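Local coordinates for protein dipicolinate synthase, B chain (Bacillus cereus, PDB 3MCU) that probably catalyses, together with its partner subunit DpaA, the NADP-dependent conversion of dihydrodipicolinate to dipicolinate during sporulation, at residues E35-V40 with T65-N71; M98-N103 with N140-L144. One frame throughout, in Å; residues are numbered along the deposited sequence.

In the fold
From the N terminus, strand 7-12 leads through helix 23-31 to strand 35-40. Interaction 1 closes the excursion that follows: the chain runs out through helix 57-65 and returns as 65-71 beside the strand it left, on the flank away from strand 7-12. Only then does the chain continue through strand 87-94 into helix 95-102, where interaction 2 opens; it closes after helix 109-118 and strand 124-130, when helix 138-145 packs against 98-103. The two loops therefore follow in series, neither nested nor crossed. Their centres lie about 24 Å apart on opposite sides of the chain's centre, one bordering the sheet, the other joining helices at a subunit interface.

Interaction 1. Residues E35-V40 with T65-N71; sequences EVRPVV and TGFKAIN
This is an edge contact of the central sheet: the loop segment 65-71, leaving helix 57-65, runs parallel to strand 35-40 and joins it through a single beta bridge, Val39 with Ile70. Ile70 N donates to Pro38 O (2.8 Å), and Ile70 O in turn accepts from Val40 N (2.8 Å). One water extends this pairing by donating to both Pro38 O and Lys68 O, so that Pro38 O takes two hydrogen bonds. Between these backbone links and the helix end, the Pro38 ring packs against the loop: its CB meets Ala69 CB at 4.0 Å, while its CG comes up against Thr65 OG1 at 3.4 Å. That hydroxyl lies between the backbone N and the carbonyl carbon (chi1 60°), where it accepts from Phe67 N in an ST turn; it is also bonded to Ile61 O. Nearer the start of the strand, the guanidinium of Arg37 lies flat on one face of the Phe67 ring, centres 3.9 Å apart and planes 21° apart, a stacked cation-pi pair. Bends at chi2 and chi3 fold the arginine chain back over the ring, and its CD makes a CH-pi contact with the same ring. The rotation of the guanidinium is fixed further by a salt bridge from Arg37 NH1 to Glu35 OE1 (2.9 Å): the oxygen lies in the guanidinium plane, while NH1 approaches from above the carboxylate plane. Arg7 shares this oxygen. Glu35 CG reaches the ring at Phe67 CE2 (3.7 Å). Strand 7-12 pairs along the other edge, and on one face of the sheet Val36 packs on helix 23-31. A loop leaving a helix thus adds one parallel bridge to the edge strand of a Rossmann-like alpha/beta sheet, consistent with the flavoprotein family.

Interaction 2. Residues M98-N103 with N140-L144; sequences MSKFAN and NLMRL
Helices 98-102 and 140-144 cross at 47°, their axes 9.1 Å apart at closest approach, with Ala102 and Asn140 the nearest backbone neighbours. Leu144 wedges its fork into the first helix: CG packs against Ala102 CB at 3.9 Å, CD1 meets Met98 CG at 3.7 Å, and CD2 touches Phe101 CD2, also at 3.7 Å. With CG anti to the carbonyl carbon (chi1 -66°), the branch point faces Ala102 and the two methyls part toward Met98 and Phe101. Met98, deposited as selenomethionine, runs extended to its selenium and then bends at chi3; SE rests against Leu141 CB at 4.1 Å. These apolar groups continue onto the sheet beneath, Met98 and Leu144 both reaching strand 124-130 and Leu144 also strand 150-156. Helix 138-145 is the connection of a beta-alpha-beta crossover between those two parallel strands, in a Rossmann-like alpha/beta fold, and helix 95-102 packs beside it. Beside this apolar patch the contact turns polar. Asn140 OD1 lies 3.8 Å from Ala102 CB and takes a weak hydrogen bond from Arg143 NH1, whose chain passes close to Ala102 O. Asn140 ND2 is hydrogen-bonded to Asn137 OD1 and sits 3.5 Å from Ser99 OG. The serine hydroxyl is hydrogen-bonded to Asn103 O of a second subunit, while Asn103 O of this chain receives the equivalent bond from Ser99 of a third.

Interaction 1. Residues E35-V40 with T65-N71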
loop_
_atom_site.group_PDB
_atom_site.type_symbol
_atom_site.label_atom_id
_atom_site.label_comp_id
_atom_site.label_asym_id
_atom_site.label_seq_id
_atom_site.Cartn_x
_atom_site.Cartn_y
_atom_site.Cartn_z
ATOM N N GLU D 35 2.373 7.526 36.755
ATOM C CA GLU D 35 2.394 8.952 36.497
ATOM C C GLU D 35 1.719 9.173 35.140
ATOM O O GLU D 35 2.182 8.667 34.119
ATOM C CB GLU D 35 3.845 9.434 36.493
ATOM C CG GLU D 35 4.048 10.897 36.172
ATOM C CD GLU D 35 5.529 11.242 35.997
ATOM O OE1 GLU D 35 5.930 11.645 34.882
ATOM O OE2 GLU D 35 6.291 11.087 36.972
ATOM N N VAL D 36 0.622 9.918 35.131
ATOM C CA VAL D 36 -0.184 10.083 33.924
ATOM C C VAL D 36 -0.067 11.470 33.282
ATOM O O VAL D 36 -0.395 12.465 33.921
ATOM C CB VAL D 36 -1.654 9.815 34.254
ATOM C CG1 VAL D 36 -2.525 9.906 33.008
ATOM C CG2 VAL D 36 -1.779 8.462 34.888
ATOM N N ARG D 37 0.399 11.533 32.026
ATOM C CA ARG D 37 0.486 12.805 31.303
ATOM C C ARG D 37 -0.589 12.901 30.231
ATOM O O ARG D 37 -0.502 12.234 29.196
ATOM C CB ARG D 37 1.864 13.017 30.643
ATOM C CG ARG D 37 3.044 12.290 31.275
ATOM C CD ARG D 37 3.701 13.007 32.460
ATOM N NE ARG D 37 4.242 14.326 32.137
ATOM C CZ ARG D 37 5.302 14.890 32.720
ATOM N NH1 ARG D 37 6.002 14.253 33.651
ATOM N NH2 ARG D 37 5.664 16.106 32.354
ATOM N N PRO D 38 -1.604 13.738 30.463
ATOM C CA PRO D 38 -2.697 13.863 29.486
ATOM C C PRO D 38 -2.276 14.606 28.220
ATOM O O PRO D 38 -1.527 15.579 28.277
ATOM C CB PRO D 38 -3.763 14.678 30.236
ATOM C CG PRO D 38 -3.341 14.665 31.675
ATOM C CD PRO D 38 -1.848 14.545 31.669
ATOM N N VAL D 39 -2.775 14.130 27.087
ATOM C CA VAL D 39 -2.549 14.777 25.803
ATOM C C VAL D 39 -3.899 14.964 25.110
ATOM O O VAL D 39 -4.643 14.002 24.902
ATOM C CB VAL D 39 -1.614 13.924 24.918
ATOM C CG1 VAL D 39 -1.228 14.675 23.650
ATOM C CG2 VAL D 39 -0.372 13.527 25.698
ATOM N N VAL D 40 -4.229 16.206 24.784
ATOM C CA VAL D 40 -5.492 16.487 24.106
ATOM C C VAL D 40 -5.248 16.997 22.695
ATOM O O VAL D 40 -4.443 17.911 22.479
ATOM C CB VAL D 40 -6.356 17.509 24.878
ATOM C CG1 VAL D 40 -6.725 16.961 26.231
ATOM C CG2 VAL D 40 -5.614 18.821 25.041
ATOM N N THR D 65 -4.517 14.164 37.469
ATOM C CA THR D 65 -3.183 13.703 37.098
ATOM C C THR D 65 -2.059 14.523 37.723
ATOM O O THR D 65 -0.958 14.019 37.932
ATOM C CB THR D 65 -3.007 13.696 35.567
ATOM O OG1 THR D 65 -3.191 15.021 35.058
ATOM C CG2 THR D 65 -4.022 12.762 34.924
ATOM N N GLY D 66 -2.335 15.787 38.016
ATOM C CA GLY D 66 -1.304 16.680 38.500
ATOM C C GLY D 66 -0.418 17.226 37.388
ATOM O O GLY D 66 0.675 17.744 37.643
ATOM N N PHE D 67 -0.878 17.103 36.146
ATOM C CA PHE D 67 -0.166 17.698 35.016
ATOM C C PHE D 67 -1.121 18.441 34.106
ATOM O O PHE D 67 -2.243 17.998 33.868
ATOM C CB PHE D 67 0.621 16.649 34.220
ATOM C CG PHE D 67 1.777 16.068 34.971
ATOM C CD1 PHE D 67 3.012 16.694 34.963
ATOM C CD2 PHE D 67 1.629 14.905 35.696
ATOM C CE1 PHE D 67 4.073 16.169 35.658
ATOM C CE2 PHE D 67 2.695 14.369 36.396
ATOM C CZ PHE D 67 3.919 15.004 36.375
ATOM N N LYS D 68 -0.673 19.590 33.620
ATOM C CA LYS D 68 -1.395 20.310 32.589
ATOM C C LYS D 68 -1.396 19.440 31.344
ATOM O O LYS D 68 -0.382 18.843 30.996
ATOM C CB LYS D 68 -0.731 21.658 32.308
ATOM C CG LYS D 68 0.756 21.555 31.972
ATOM C CD LYS D 68 1.585 21.036 33.148
ATOM C CE LYS D 68 2.899 20.421 32.660
ATOM N NZ LYS D 68 3.720 19.871 33.778
ATOM N N ALA D 69 -2.546 19.344 30.695
ATOM C CA ALA D 69 -2.657 18.557 29.477
ATOM C C ALA D 69 -1.781 19.143 28.388
ATOM O O ALA D 69 -1.725 20.357 28.203
ATOM C CB ALA D 69 -4.101 18.496 29.009
ATOM N N ILE D 70 -1.084 18.278 27.671
ATOM C CA ILE D 70 -0.338 18.730 26.511
ATOM C C ILE D 70 -1.375 18.982 25.421
ATOM O O ILE D 70 -2.259 18.151 25.195
ATOM C CB ILE D 70 0.754 17.711 26.115
ATOM C CG1 ILE D 70 1.880 17.747 27.164
ATOM C CG2 ILE D 70 1.302 17.998 24.726
ATOM C CD1 ILE D 70 2.864 16.595 27.090
ATOM N N ASN D 71 -1.301 20.153 24.792
ATOM C CA ASN D 71 -2.353 20.594 23.882
ATOM C C ASN D 71 -1.816 21.314 22.657
ATOM O O ASN D 71 -2.538 22.048 21.994
ATOM C CB ASN D 71 -3.343 21.503 24.609
ATOM C CG ASN D 71 -2.678 22.737 25.190
ATOM O OD1 ASN D 71 -1.490 22.975 24.978
ATOM N ND2 ASN D 71 -3.448 23.535 25.921
HETATM O O HOH W 1 0.545 16.218 30.377
#

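Interaction 2. Residues M98-N103 with N140-L144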
loop_
_atom_site.group_PDB
_atom_site.type_symbol
_atom_site.label_atom_id
_atom_site.label_comp_id
_atom_site.label_asym_id
_atom_site.label_seq_id
_atom_site.Cartn_x
_atom_site.Cartn_y
_atom_site.Cartn_z
HETATM N N MSE D 98 -6.515 7.226 13.543
HETATM C CA MSE D 98 -5.915 5.933 13.225
HETATM C C MSE D 98 -5.292 5.925 11.820
HETATM O O MSE D 98 -4.200 5.398 11.603
HETATM C CB MSE D 98 -6.964 4.823 13.318
HETATM C CG MSE D 98 -6.392 3.467 12.948
HETATM SE SE MSE D 98 -7.527 1.962 13.448
HETATM C CE MSE D 98 -8.854 2.121 12.018
ATOM N N SER D 99 -6.011 6.489 10.865
ATOM C CA SER D 99 -5.511 6.622 9.512
ATOM C C SER D 99 -4.271 7.494 9.489
ATOM O O SER D 99 -3.272 7.150 8.860
ATOM C CB SER D 99 -6.585 7.232 8.609
ATOM O OG SER D 99 -6.030 7.554 7.346
ATOM N N LYS D 100 -4.329 8.626 10.178
ATOM C CA LYS D 100 -3.179 9.522 10.232
ATOM C C LYS D 100 -1.969 8.863 10.921
ATOM O O LYS D 100 -0.841 8.927 10.415
ATOM C CB LYS D 100 -3.562 10.851 10.895
ATOM C CG LYS D 100 -4.346 11.805 9.973
ATOM C CD LYS D 100 -5.001 12.956 10.748
ATOM C CE LYS D 100 -5.489 14.044 9.791
ATOM N NZ LYS D 100 -6.711 14.772 10.259
ATOM N N PHE D 101 -2.206 8.221 12.065
ATOM C CA PHE D 101 -1.166 7.460 12.754
ATOM C C PHE D 101 -0.536 6.431 11.806
ATOM O O PHE D 101 0.687 6.396 11.653
ATOM C CB PHE D 101 -1.734 6.771 14.007
ATOM C CG PHE D 101 -0.679 6.191 14.919
ATOM C CD1 PHE D 101 0.529 6.833 15.096
ATOM C CD2 PHE D 101 -0.912 5.021 15.609
ATOM C CE1 PHE D 101 1.492 6.311 15.923
ATOM C CE2 PHE D 101 0.043 4.493 16.447
ATOM C CZ PHE D 101 1.242 5.129 16.607
ATOM N N ALA D 102 -1.357 5.602 11.161
ATOM C CA ALA D 102 -0.833 4.548 10.271
ATOM C C ALA D 102 0.026 5.113 9.152
ATOM O O ALA D 102 0.941 4.451 8.671
ATOM C CB ALA D 102 -1.948 3.733 9.669
ATOM N N ASN D 103 -0.285 6.332 8.728
ATOM C CA ASN D 103 0.454 6.964 7.642
ATOM C C ASN D 103 1.587 7.870 8.128
ATOM O O ASN D 103 2.272 8.490 7.326
ATOM C CB ASN D 103 -0.499 7.724 6.716
ATOM C CG ASN D 103 -1.365 6.794 5.895
ATOM O OD1 ASN D 103 -2.585 6.749 6.066
ATOM N ND2 ASN D 103 -0.738 6.018 5.023
ATOM N N ASN D 140 -5.441 0.216 7.382
ATOM C CA ASN D 140 -4.700 1.040 8.331
ATOM C C ASN D 140 -4.577 0.351 9.675
ATOM O O ASN D 140 -3.510 0.343 10.290
ATOM C CB ASN D 140 -5.365 2.407 8.476
ATOM C CG ASN D 140 -5.159 3.280 7.239
ATOM O OD1 ASN D 140 -4.095 3.225 6.605
ATOM N ND2 ASN D 140 -6.163 4.072 6.892
ATOM N N LEU D 141 -5.688 -0.236 10.113
ATOM C CA LEU D 141 -5.730 -1.005 11.333
ATOM C C LEU D 141 -4.665 -2.102 11.288
ATOM O O LEU D 141 -3.838 -2.221 12.191
ATOM C CB LEU D 141 -7.136 -1.602 11.518
ATOM C CG LEU D 141 -7.527 -2.108 12.913
ATOM C CD1 LEU D 141 -9.074 -2.307 13.017
ATOM C CD2 LEU D 141 -6.806 -3.379 13.235
HETATM N N MSE D 142 -4.691 -2.907 10.233
HETATM C CA MSE D 142 -3.774 -4.041 10.125
HETATM C C MSE D 142 -2.326 -3.641 9.951
HETATM O O MSE D 142 -1.444 -4.394 10.350
HETATM C CB MSE D 142 -4.185 -4.996 9.003
HETATM C CG MSE D 142 -5.430 -5.795 9.334
HETATM SE SE MSE D 142 -5.245 -6.760 11.022
HETATM C CE MSE D 142 -6.726 -8.015 10.696
ATOM N N ARG D 143 -2.075 -2.473 9.362
ATOM C CA ARG D 143 -0.701 -2.020 9.175
ATOM C C ARG D 143 -0.117 -1.752 10.565
ATOM O O ARG D 143 1.004 -2.168 10.876
ATOM C CB ARG D 143 -0.617 -0.773 8.254
ATOM C CG ARG D 143 0.806 -0.174 8.124
ATOM C CD ARG D 143 0.898 0.960 7.067
ATOM N NE ARG D 143 0.203 0.571 5.842
ATOM C CZ ARG D 143 -0.889 1.172 5.354
ATOM N NH1 ARG D 143 -1.417 2.244 5.952
ATOM N NH2 ARG D 143 -1.447 0.706 4.246
ATOM N N LEU D 144 -0.908 -1.097 11.409
ATOM C CA LEU D 144 -0.531 -0.829 12.795
ATOM C C LEU D 144 -0.375 -2.109 13.618
ATOM O O LEU D 144 0.628 -2.288 14.324
ATOM C CB LEU D 144 -1.559 0.086 13.457
ATOM C CG LEU D 144 -1.627 1.507 12.891
ATOM C CD1 LEU D 144 -2.876 2.260 13.373
ATOM C CD2 LEU D 144 -0.362 2.270 13.232
#